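Lipolytic protein G-D-S-L family (Veillonella parvula DSM 2008, PDB 4RW0) is probably an SGNH-type hydrolase that cleaves ester bonds of lipid or other acyl substrates. Local coordinates at residues 5-10 with 56-61; 25-30 with 38-43; 49-54 with 70-75. One frame throughout, in Å; residues are numbered along the deposited sequence. Where two conformers were deposited one is given.

Interaction 1 of 3, residues 5-10 with 56-61; sequences EIICFG and ENWAVT
F9 and W58 make an offset edge-to-face aromatic pair: the phenyl edge is turned toward the indole face, the phenyl and six-membered indole rings having centroids 5.9 Å apart and planes at 60°. F9 CZ does the touching, 4.0 Å from W58 CB, which sits at the phenyl edge near its plane. Apolar packing extends the patch to I7, whose CG1 lies 4.1 Å from W58 CZ2 while its CG2 stands over one indole face. W58 CG is anti to the backbone N (chi1 161°), which carries the ring off helix 48-59 and up to the strand. The polar link is indirect. One water, in the indole plane, accepts from W58 NE1 at 3.0 Å and donates to E5 OE1 at 2.7 Å, giving the buried N-H a partner; E5 OE1 is also salt-bridged to R68. A leucine here would probably leave the F9 edge without its aromatic face and the water without its N-H donor. The packing of strand 4-10 against helix 48-59 on one side of the parallel sheet belongs to the alpha/beta/alpha sandwich of SGNH hydrolases, in which this strand runs into the Gly-Asp-Ser signature that starts at G10.

Interaction 2 of 3, residues 25-30 with 38-43; sequences WVEICD and FTNYGE. With NA (sodium ion), chain D.
F38 meets C29, D30 and V26 where helix 25-32 packs on strand 36-40, the second half of a beta-alpha-beta crossover that starts from strand 4-10. The short segments run nearly antiparallel, their axes at 163°. Packing is tight around the F38 ring. C29 CB lies over one face in a CH-pi contact, 4.2 Å from the ring centroid, with SG set obliquely and farther off. V26 CG1 comes within 3.8 Å of F38 CB, and F182 of helix 168-182 meets the ring edge-to-face. D30 OD1 sits in the ring plane at the edge, 3.5 Å from F38 CD1, and the same oxygen accepts from F38 N at 2.9 Å, on its anti side and somewhat out of the carboxylate plane.

The looser, more open flank is polar. E27 points away from the strand at its CB, but a bend at chi2 (75°) brings its carboxylate back to N40. There OE2 uses its syn lone pair to accept from N40 ND2 at 3.1 Å, the two flat groups nearly coplanar and the bond almost straight at 165°. ND2 also donates to T14 O, while N40 OD1 accepts from G42 N in an Asx turn, so both ends of the amide are held. In the last turn of the helix, the D30 carbonyl oxygen joins those of I33 and V36 on a sodium ion, with D30 O 2.4 Å from the metal.

Interaction 3 of 3, residues 49-54 with 70-75; sequences QGMIYN and IFLMCG
M51, a selenomethionine in this crystal, reaches the strand through a straight chain that hooks at its end: CG is anti to the backbone N (chi1 -179°), chi2 is also extended at 176°, and the bend at chi3 (74°) turns the methyl CE across the strand direction. SE is thereby placed 3.7 Å from C74 CB and 3.9 Å from M73 O, a van der Waals approach to the backbone carbonyl. CE lies 3.9 Å from C74 CB and 4.2 Å from L72 CB, with the M51 and L72 side chains crossing at about a right angle. The M51 side chain alone bridges segments 49-54 and 70-75, whose nearest CA atoms, those of M51 and C74, are 7.6 Å apart.

Helix 48-59 is the connection of a beta-alpha-beta unit that leaves edge strand 36-40, passes over strand 4-10 and enters strand 69-73, and M51 lies on the side of this helix turned to the sheet. F9 of strand 4-10 and L92 and A95 of helix 85-100 also border the M51 side chain, so it is enclosed by the sheet and a second helix. M73 points the other way, with its side chain against I13 and T14 of helix 12-15. C74 carries the chain beyond the strand, its side chain also touching D11. G75 then takes the N-cap position of helix 76-80 with backbone angles at which a CB would be jammed against the carbonyl oxygen of C74; it opens the Gly-Thr-Asn-Asp stretch that matches a conserved SGNH block, whose asparagine lines the oxyanion hole in relatives.

How the interactions relate
All three contacts reach one parallel sheet, through its neighbouring strands 36-40, 4-10 and 69-73. Interactions 1 and 3 share helix 48-59, their centres about 9 Å apart, while interaction 2 packs helix 25-32 on the opposite face, its centre about 12 Å from that of interaction 1 and about 14 Å from that of interaction 3. Along the chain, interaction 2 is nested within the loop closed by interaction 1, whose segments alternate with those of interaction 3. Y41 joins interactions 1 and 2, packing on F9 and W58, and E43 bonds to N54 between interactions 2 and 3. Together they hold helices on both faces of the sheet, the layered core of the hydrolase fold.

Interaction 1 of 3, residues 5-10 with 56-61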
loop_
_atom_site.group_PDB
_atom_site.type_symbol
_atom_site.label_atom_id
_atom_site.label_comp_id
_atom_site.label_asym_id
_atom_site.label_seq_id
_atom_site.Cartn_x
_atom_site.Cartn_y
_atom_site.Cartn_z
ATOM N N GLU A 5 -10.920 3.335 13.072
ATOM C CA GLU A 5 -10.906 2.402 11.918
ATOM C C GLU A 5 -9.965 2.782 10.807
ATOM O O GLU A 5 -9.985 3.894 10.278
ATOM C CB GLU A 5 -12.370 2.244 11.391
ATOM C CG GLU A 5 -12.552 1.436 10.108
ATOM C CD GLU A 5 -14.032 1.140 9.734
ATOM O OE1 GLU A 5 -14.575 1.868 8.837
ATOM O OE2 GLU A 5 -14.640 0.179 10.318
ATOM N N ILE A 6 -9.103 1.853 10.430
ATOM C CA ILE A 6 -8.309 1.939 9.256
ATOM C C ILE A 6 -8.626 0.788 8.311
ATOM O O ILE A 6 -8.506 -0.408 8.687
ATOM C CB ILE A 6 -6.816 1.970 9.586
ATOM C CG1 ILE A 6 -6.579 3.142 10.539
ATOM C CG2 ILE A 6 -6.005 2.057 8.315
ATOM C CD1 ILE A 6 -5.111 3.527 10.706
ATOM N N ILE A 7 -9.082 1.148 7.114
ATOM C CA ILE A 7 -9.539 0.217 6.051
ATOM C C ILE A 7 -8.388 0.167 5.036
ATOM O O ILE A 7 -7.961 1.217 4.566
ATOM C CB ILE A 7 -10.789 0.792 5.329
ATOM C CG1 ILE A 7 -11.919 0.970 6.275
ATOM C CG2 ILE A 7 -11.262 -0.160 4.262
ATOM C CD1 ILE A 7 -12.331 -0.318 6.996
ATOM N N CYS A 8 -7.845 -1.023 4.742
ATOM C CA CYS A 8 -6.730 -1.182 3.835
ATOM C C CYS A 8 -7.090 -1.894 2.547
ATOM O O CYS A 8 -7.565 -3.059 2.560
ATOM C CB CYS A 8 -5.540 -1.941 4.504
ATOM S SG CYS A 8 -5.150 -1.228 6.148
ATOM N N PHE A 9 -6.791 -1.242 1.422
ATOM C CA PHE A 9 -6.969 -1.821 0.087
ATOM C C PHE A 9 -5.653 -1.928 -0.633
ATOM O O PHE A 9 -4.727 -1.087 -0.430
ATOM C CB PHE A 9 -7.845 -0.879 -0.760
ATOM C CG PHE A 9 -9.263 -0.734 -0.265
ATOM C CD1 PHE A 9 -10.198 -1.653 -0.550
ATOM C CD2 PHE A 9 -9.625 0.318 0.540
ATOM C CE1 PHE A 9 -11.515 -1.539 -0.075
ATOM C CE2 PHE A 9 -10.919 0.483 0.965
ATOM C CZ PHE A 9 -11.871 -0.464 0.678
ATOM N N GLY A 10 -5.588 -2.938 -1.506
ATOM C CA GLY A 10 -4.443 -3.203 -2.351
ATOM C C GLY A 10 -4.380 -4.620 -2.880
ATOM O O GLY A 10 -5.389 -5.297 -2.963
ATOM N N GLU A 56 -15.328 0.780 -4.227
ATOM C CA GLU A 56 -16.763 1.143 -4.497
ATOM C C GLU A 56 -17.650 0.193 -3.782
ATOM O O GLU A 56 -18.659 0.601 -3.196
ATOM C CB GLU A 56 -17.103 1.059 -5.992
ATOM C CG GLU A 56 -16.369 2.041 -6.911
ATOM C CD GLU A 56 -16.507 1.711 -8.435
ATOM O OE1 GLU A 56 -16.879 0.551 -8.766
ATOM O OE2 GLU A 56 -16.159 2.586 -9.303
ATOM N N ASN A 57 -17.320 -1.105 -3.796
ATOM C CA ASN A 57 -18.270 -2.081 -3.170
ATOM C C ASN A 57 -18.315 -1.890 -1.669
ATOM O O ASN A 57 -19.360 -2.015 -1.028
ATOM C CB ASN A 57 -17.878 -3.540 -3.497
ATOM C CG ASN A 57 -17.936 -3.843 -4.994
ATOM O OD1 ASN A 57 -18.663 -3.189 -5.758
ATOM N ND2 ASN A 57 -17.118 -4.783 -5.432
ATOM N N TRP A 58 -17.198 -1.487 -1.086
ATOM C CA TRP A 58 -17.231 -1.138 0.337
ATOM C C TRP A 58 -17.939 0.195 0.566
ATOM O O TRP A 58 -18.741 0.359 1.496
ATOM C CB TRP A 58 -15.771 -1.086 0.915
ATOM C CG TRP A 58 -15.666 -0.315 2.205
ATOM C CD1 TRP A 58 -16.000 -0.774 3.405
ATOM C CD2 TRP A 58 -15.272 1.037 2.372
ATOM N NE1 TRP A 58 -15.853 0.208 4.343
ATOM C CE2 TRP A 58 -15.355 1.324 3.725
ATOM C CE3 TRP A 58 -14.834 2.024 1.510
ATOM C CZ2 TRP A 58 -15.098 2.567 4.246
ATOM C CZ3 TRP A 58 -14.473 3.292 2.048
ATOM C CH2 TRP A 58 -14.669 3.568 3.375
ATOM N N ALA A 59 -17.581 1.206 -0.222
ATOM C CA ALA A 59 -18.088 2.562 0.027
ATOM C C ALA A 59 -19.606 2.660 0.059
ATOM O O ALA A 59 -20.156 3.358 0.891
ATOM C CB ALA A 59 -17.534 3.515 -1.038
ATOM N N VAL A 60 -20.264 1.911 -0.794
ATOM C CA VAL A 60 -21.741 1.921 -0.809
ATOM C C VAL A 60 -22.369 1.355 0.403
ATOM O O VAL A 60 -23.529 1.596 0.596
ATOM C CB VAL A 60 -22.350 1.192 -2.028
ATOM C CG1 VAL A 60 -22.020 1.995 -3.245
ATOM C CG2 VAL A 60 -21.927 -0.292 -2.139
ATOM N N THR A 61 -21.602 0.620 1.241
ATOM C CA THR A 61 -22.081 0.125 2.519
ATOM C C THR A 61 -21.554 0.828 3.716
ATOM O O THR A 61 -21.915 0.485 4.831
ATOM C CB THR A 61 -21.629 -1.344 2.777
ATOM O OG1 THR A 61 -20.175 -1.444 2.920
ATOM C CG2 THR A 61 -21.965 -2.169 1.610
HETATM O O HOH W 1 -16.252 0.311 7.328
#

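Interaction 2 of 3, residues 25-30 with 38-43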
loop_
_atom_site.group_PDB
_atom_site.type_symbol
_atom_site.label_atom_id
_atom_site.label_comp_id
_atom_site.label_asym_id
_atom_site.label_seq_id
_atom_site.Cartn_x
_atom_site.Cartn_y
_atom_site.Cartn_z
ATOM N N TRP A 25 2.255 -7.196 7.031
ATOM C CA TRP A 25 2.461 -5.934 7.710
ATOM C C TRP A 25 1.225 -5.305 8.309
ATOM O O TRP A 25 1.281 -4.658 9.345
ATOM C CB TRP A 25 3.184 -4.897 6.822
ATOM C CG TRP A 25 2.413 -4.378 5.605
ATOM C CD1 TRP A 25 2.351 -4.942 4.352
ATOM C CD2 TRP A 25 1.538 -3.252 5.579
ATOM N NE1 TRP A 25 1.481 -4.189 3.542
ATOM C CE2 TRP A 25 0.977 -3.162 4.286
ATOM C CE3 TRP A 25 1.170 -2.317 6.521
ATOM C CZ2 TRP A 25 0.128 -2.112 3.913
ATOM C CZ3 TRP A 25 0.304 -1.335 6.176
ATOM C CH2 TRP A 25 -0.222 -1.238 4.870
ATOM N N VAL A 26 0.079 -5.506 7.684
ATOM C CA VAL A 26 -1.163 -4.932 8.255
ATOM C C VAL A 26 -1.501 -5.545 9.588
ATOM O O VAL A 26 -1.849 -4.862 10.566
ATOM C CB VAL A 26 -2.357 -5.083 7.255
ATOM C CG1 VAL A 26 -3.683 -4.596 7.871
ATOM C CG2 VAL A 26 -2.057 -4.333 5.966
ATOM N N GLU A 27 -1.275 -6.822 9.638
ATOM C CA GLU A 27 -1.611 -7.491 10.822
ATOM C C GLU A 27 -0.668 -7.224 11.985
ATOM O O GLU A 27 -1.102 -7.135 13.132
ATOM C CB GLU A 27 -1.745 -8.981 10.493
ATOM C CG GLU A 27 -3.045 -9.347 9.770
ATOM C CD GLU A 27 -3.078 -8.956 8.294
ATOM O OE1 GLU A 27 -2.010 -8.944 7.644
ATOM O OE2 GLU A 27 -4.181 -8.660 7.778
ATOM N N ILE A 28 0.613 -7.083 11.673
ATOM C CA ILE A 28 1.620 -6.616 12.643
ATOM C C ILE A 28 1.197 -5.260 13.199
ATOM O O ILE A 28 1.214 -5.036 14.416
ATOM C CB ILE A 28 3.054 -6.581 11.998
ATOM C CG1 ILE A 28 3.482 -8.010 11.696
ATOM C CG2 ILE A 28 4.012 -5.981 12.980
ATOM C CD1 ILE A 28 4.770 -8.118 10.905
ATOM N N CYS A 29 0.762 -4.365 12.328
ATOM C CA CYS A 29 0.352 -3.065 12.784
ATOM C C CYS A 29 -0.863 -3.171 13.700
ATOM O O CYS A 29 -0.915 -2.544 14.764
ATOM C CB CYS A 29 0.063 -2.102 11.673
ATOM S SG CYS A 29 1.436 -1.587 10.687
ATOM N N ASP A 30 -1.803 -4.025 13.349
ATOM C CA ASP A 30 -2.991 -4.136 14.144
ATOM C C ASP A 30 -2.692 -4.665 15.586
ATOM O O ASP A 30 -3.382 -4.256 16.579
ATOM C CB ASP A 30 -3.962 -5.104 13.486
ATOM C CG ASP A 30 -5.332 -5.103 14.165
ATOM O OD1 ASP A 30 -6.129 -4.207 14.010
ATOM O OD2 ASP A 30 -5.618 -6.025 14.872
ATOM N N PHE A 38 -7.589 -2.482 12.202
ATOM C CA PHE A 38 -7.270 -2.524 10.766
ATOM C C PHE A 38 -8.163 -3.630 10.165
ATOM O O PHE A 38 -8.226 -4.755 10.691
ATOM C CB PHE A 38 -5.807 -2.858 10.488
ATOM C CG PHE A 38 -4.822 -1.789 10.933
ATOM C CD1 PHE A 38 -4.510 -1.656 12.281
ATOM C CD2 PHE A 38 -4.255 -0.938 10.038
ATOM C CE1 PHE A 38 -3.607 -0.704 12.708
ATOM C CE2 PHE A 38 -3.370 0.026 10.454
ATOM C CZ PHE A 38 -3.024 0.128 11.783
ATOM N N THR A 39 -8.822 -3.323 9.046
ATOM C CA THR A 39 -9.474 -4.334 8.246
ATOM C C THR A 39 -8.787 -4.422 6.900
ATOM O O THR A 39 -8.633 -3.420 6.185
ATOM C CB THR A 39 -10.976 -4.040 8.094
ATOM O OG1 THR A 39 -11.523 -3.851 9.369
ATOM C CG2 THR A 39 -11.664 -5.188 7.389
ATOM N N ASN A 40 -8.380 -5.635 6.521
ATOM C CA ASN A 40 -7.662 -5.860 5.287
ATOM C C ASN A 40 -8.568 -6.263 4.127
ATOM O O ASN A 40 -9.089 -7.319 4.134
ATOM C CB ASN A 40 -6.623 -6.928 5.494
ATOM C CG ASN A 40 -5.451 -6.824 4.539
ATOM O OD1 ASN A 40 -5.589 -6.440 3.376
ATOM N ND2 ASN A 40 -4.235 -7.242 5.042
ATOM N N TYR A 41 -8.702 -5.402 3.137
ATOM C CA TYR A 41 -9.447 -5.675 1.885
ATOM C C TYR A 41 -8.529 -6.002 0.734
ATOM O O TYR A 41 -8.913 -6.058 -0.444
ATOM C CB TYR A 41 -10.346 -4.470 1.558
ATOM C CG TYR A 41 -11.517 -4.285 2.417
ATOM C CD1 TYR A 41 -11.406 -3.721 3.662
ATOM C CD2 TYR A 41 -12.808 -4.644 1.978
ATOM C CE1 TYR A 41 -12.508 -3.558 4.477
ATOM C CE2 TYR A 41 -13.947 -4.473 2.795
ATOM C CZ TYR A 41 -13.790 -3.918 4.026
ATOM O OH TYR A 41 -14.797 -3.772 4.917
ATOM N N GLY A 42 -7.254 -6.281 1.043
ATOM C CA GLY A 42 -6.320 -6.578 0.037
ATOM C C GLY A 42 -6.727 -7.823 -0.716
ATOM O O GLY A 42 -7.262 -8.776 -0.130
ATOM N N GLU A 43 -6.319 -7.920 -1.963
ATOM C CA GLU A 43 -6.764 -9.057 -2.805
ATOM C C GLU A 43 -5.610 -9.466 -3.694
ATOM O O GLU A 43 -5.060 -8.675 -4.461
ATOM C CB GLU A 43 -7.965 -8.646 -3.654
ATOM C CG GLU A 43 -8.430 -9.693 -4.654
ATOM C CD GLU A 43 -9.381 -9.068 -5.729
ATOM O OE1 GLU A 43 -10.263 -8.233 -5.381
ATOM O OE2 GLU A 43 -9.193 -9.350 -6.942
HETATM NA NA NA D . -5.362 -2.936 17.137
#

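Interaction 3 of 3, residues 49-54 with 70-75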
loop_
_atom_site.group_PDB
_atom_site.type_symbol
_atom_site.label_atom_id
_atom_site.label_comp_id
_atom_site.label_asym_id
_atom_site.label_seq_id
_atom_site.Cartn_x
_atom_site.Cartn_y
_atom_site.Cartn_z
ATOM N N GLN A 49 -7.403 -0.892 -11.256
ATOM C CA GLN A 49 -8.843 -0.740 -11.513
ATOM C C GLN A 49 -9.656 -1.732 -10.690
ATOM O O GLN A 49 -10.744 -1.420 -10.224
ATOM C CB GLN A 49 -9.150 -0.936 -13.006
ATOM C CG GLN A 49 -10.647 -0.703 -13.343
ATOM C CD GLN A 49 -11.065 0.758 -13.196
ATOM O OE1 GLN A 49 -10.458 1.665 -13.758
ATOM N NE2 GLN A 49 -12.032 0.992 -12.361
ATOM N N GLY A 50 -9.180 -2.954 -10.550
ATOM C CA GLY A 50 -9.838 -3.885 -9.619
ATOM C C GLY A 50 -9.949 -3.384 -8.183
ATOM O O GLY A 50 -10.971 -3.552 -7.476
HETATM N N MSE A 51 -8.933 -2.682 -7.731
HETATM C CA MSE A 51 -8.999 -2.053 -6.383
HETATM C C MSE A 51 -10.097 -0.996 -6.298
HETATM O O MSE A 51 -10.722 -0.844 -5.309
HETATM C CB MSE A 51 -7.645 -1.429 -5.991
HETATM C CG MSE A 51 -7.681 -0.782 -4.594
HETATM SE SE MSE A 51 -5.901 -0.068 -3.978
HETATM C CE MSE A 51 -5.880 1.518 -5.141
ATOM N N ILE A 52 -10.232 -0.164 -7.319
ATOM C CA ILE A 52 -11.367 0.780 -7.406
ATOM C C ILE A 52 -12.672 0.090 -7.214
ATOM O O ILE A 52 -13.539 0.542 -6.417
ATOM C CB ILE A 52 -11.316 1.599 -8.724
ATOM C CG1 ILE A 52 -10.127 2.532 -8.659
ATOM C CG2 ILE A 52 -12.601 2.427 -8.916
ATOM C CD1 ILE A 52 -9.769 3.239 -9.938
ATOM N N TYR A 53 -12.852 -1.021 -7.888
ATOM C CA TYR A 53 -14.080 -1.786 -7.674
ATOM C C TYR A 53 -14.268 -2.223 -6.214
ATOM O O TYR A 53 -15.370 -2.149 -5.643
ATOM C CB TYR A 53 -14.195 -3.002 -8.607
ATOM C CG TYR A 53 -14.116 -2.705 -10.100
ATOM C CD1 TYR A 53 -14.556 -1.479 -10.659
ATOM C CD2 TYR A 53 -13.542 -3.623 -10.958
ATOM C CE1 TYR A 53 -14.422 -1.213 -12.028
ATOM C CE2 TYR A 53 -13.388 -3.371 -12.326
ATOM C CZ TYR A 53 -13.885 -2.174 -12.865
ATOM O OH TYR A 53 -13.630 -2.037 -14.199
ATOM N N ASN A 54 -13.175 -2.683 -5.579
ATOM C CA ASN A 54 -13.259 -3.036 -4.154
ATOM C C ASN A 54 -13.647 -1.886 -3.299
ATOM O O ASN A 54 -14.420 -2.024 -2.365
ATOM C CB ASN A 54 -11.963 -3.664 -3.678
ATOM C CG ASN A 54 -11.700 -5.021 -4.340
ATOM O OD1 ASN A 54 -12.599 -5.717 -4.757
ATOM N ND2 ASN A 54 -10.463 -5.409 -4.368
ATOM N N ILE A 70 -8.249 5.491 5.368
ATOM C CA ILE A 70 -8.291 4.527 4.287
ATOM C C ILE A 70 -6.906 4.461 3.680
ATOM O O ILE A 70 -6.414 5.418 3.075
ATOM C CB ILE A 70 -9.327 4.874 3.235
ATOM C CG1 ILE A 70 -10.671 5.004 3.875
ATOM C CG2 ILE A 70 -9.353 3.861 2.093
ATOM C CD1 ILE A 70 -11.682 5.686 3.047
ATOM N N PHE A 71 -6.267 3.298 3.822
ATOM C CA PHE A 71 -4.975 3.083 3.206
ATOM C C PHE A 71 -5.130 2.463 1.806
ATOM O O PHE A 71 -5.923 1.574 1.664
ATOM C CB PHE A 71 -4.149 2.129 4.111
ATOM C CG PHE A 71 -2.881 1.611 3.421
ATOM C CD1 PHE A 71 -1.701 2.358 3.482
ATOM C CD2 PHE A 71 -2.901 0.504 2.611
ATOM C CE1 PHE A 71 -0.573 1.941 2.852
ATOM C CE2 PHE A 71 -1.733 0.089 1.949
ATOM C CZ PHE A 71 -0.578 0.847 2.060
ATOM N N LEU A 72 -4.414 2.926 0.796
ATOM C CA LEU A 72 -4.458 2.403 -0.544
ATOM C C LEU A 72 -3.018 2.193 -1.051
ATOM O O LEU A 72 -2.142 3.050 -0.925
ATOM C CB LEU A 72 -5.029 3.435 -1.536
ATOM C CG LEU A 72 -6.305 4.063 -1.148
ATOM C CD1 LEU A 72 -6.672 5.122 -2.163
ATOM C CD2 LEU A 72 -7.315 2.933 -1.120
HETATM N N MSE A 73 -2.828 1.109 -1.741
HETATM C CA MSE A 73 -1.562 0.873 -2.438
HETATM C C MSE A 73 -1.744 -0.168 -3.503
HETATM O O MSE A 73 -2.238 -1.300 -3.211
HETATM C CB MSE A 73 -0.488 0.420 -1.395
HETATM C CG MSE A 73 0.767 0.093 -2.136
HETATM SE SE MSE A 73 2.255 -0.372 -0.842
HETATM C CE MSE A 73 1.578 -2.047 0.017
ATOM N N CYS A 74 -1.344 0.103 -4.757
ATOM C CA CYS A 74 -1.535 -0.883 -5.816
ATOM C C CYS A 74 -0.712 -0.519 -7.065
ATOM O O CYS A 74 -0.121 0.539 -7.136
ATOM C CB CYS A 74 -3.034 -0.953 -6.170
ATOM S SG CYS A 74 -3.589 -2.572 -6.728
ATOM N N GLY A 75 -0.673 -1.404 -8.038
ATOM C CA GLY A 75 -0.084 -1.085 -9.338
ATOM C C GLY A 75 0.955 -2.021 -9.809
ATOM O O GLY A 75 1.184 -2.153 -11.014
#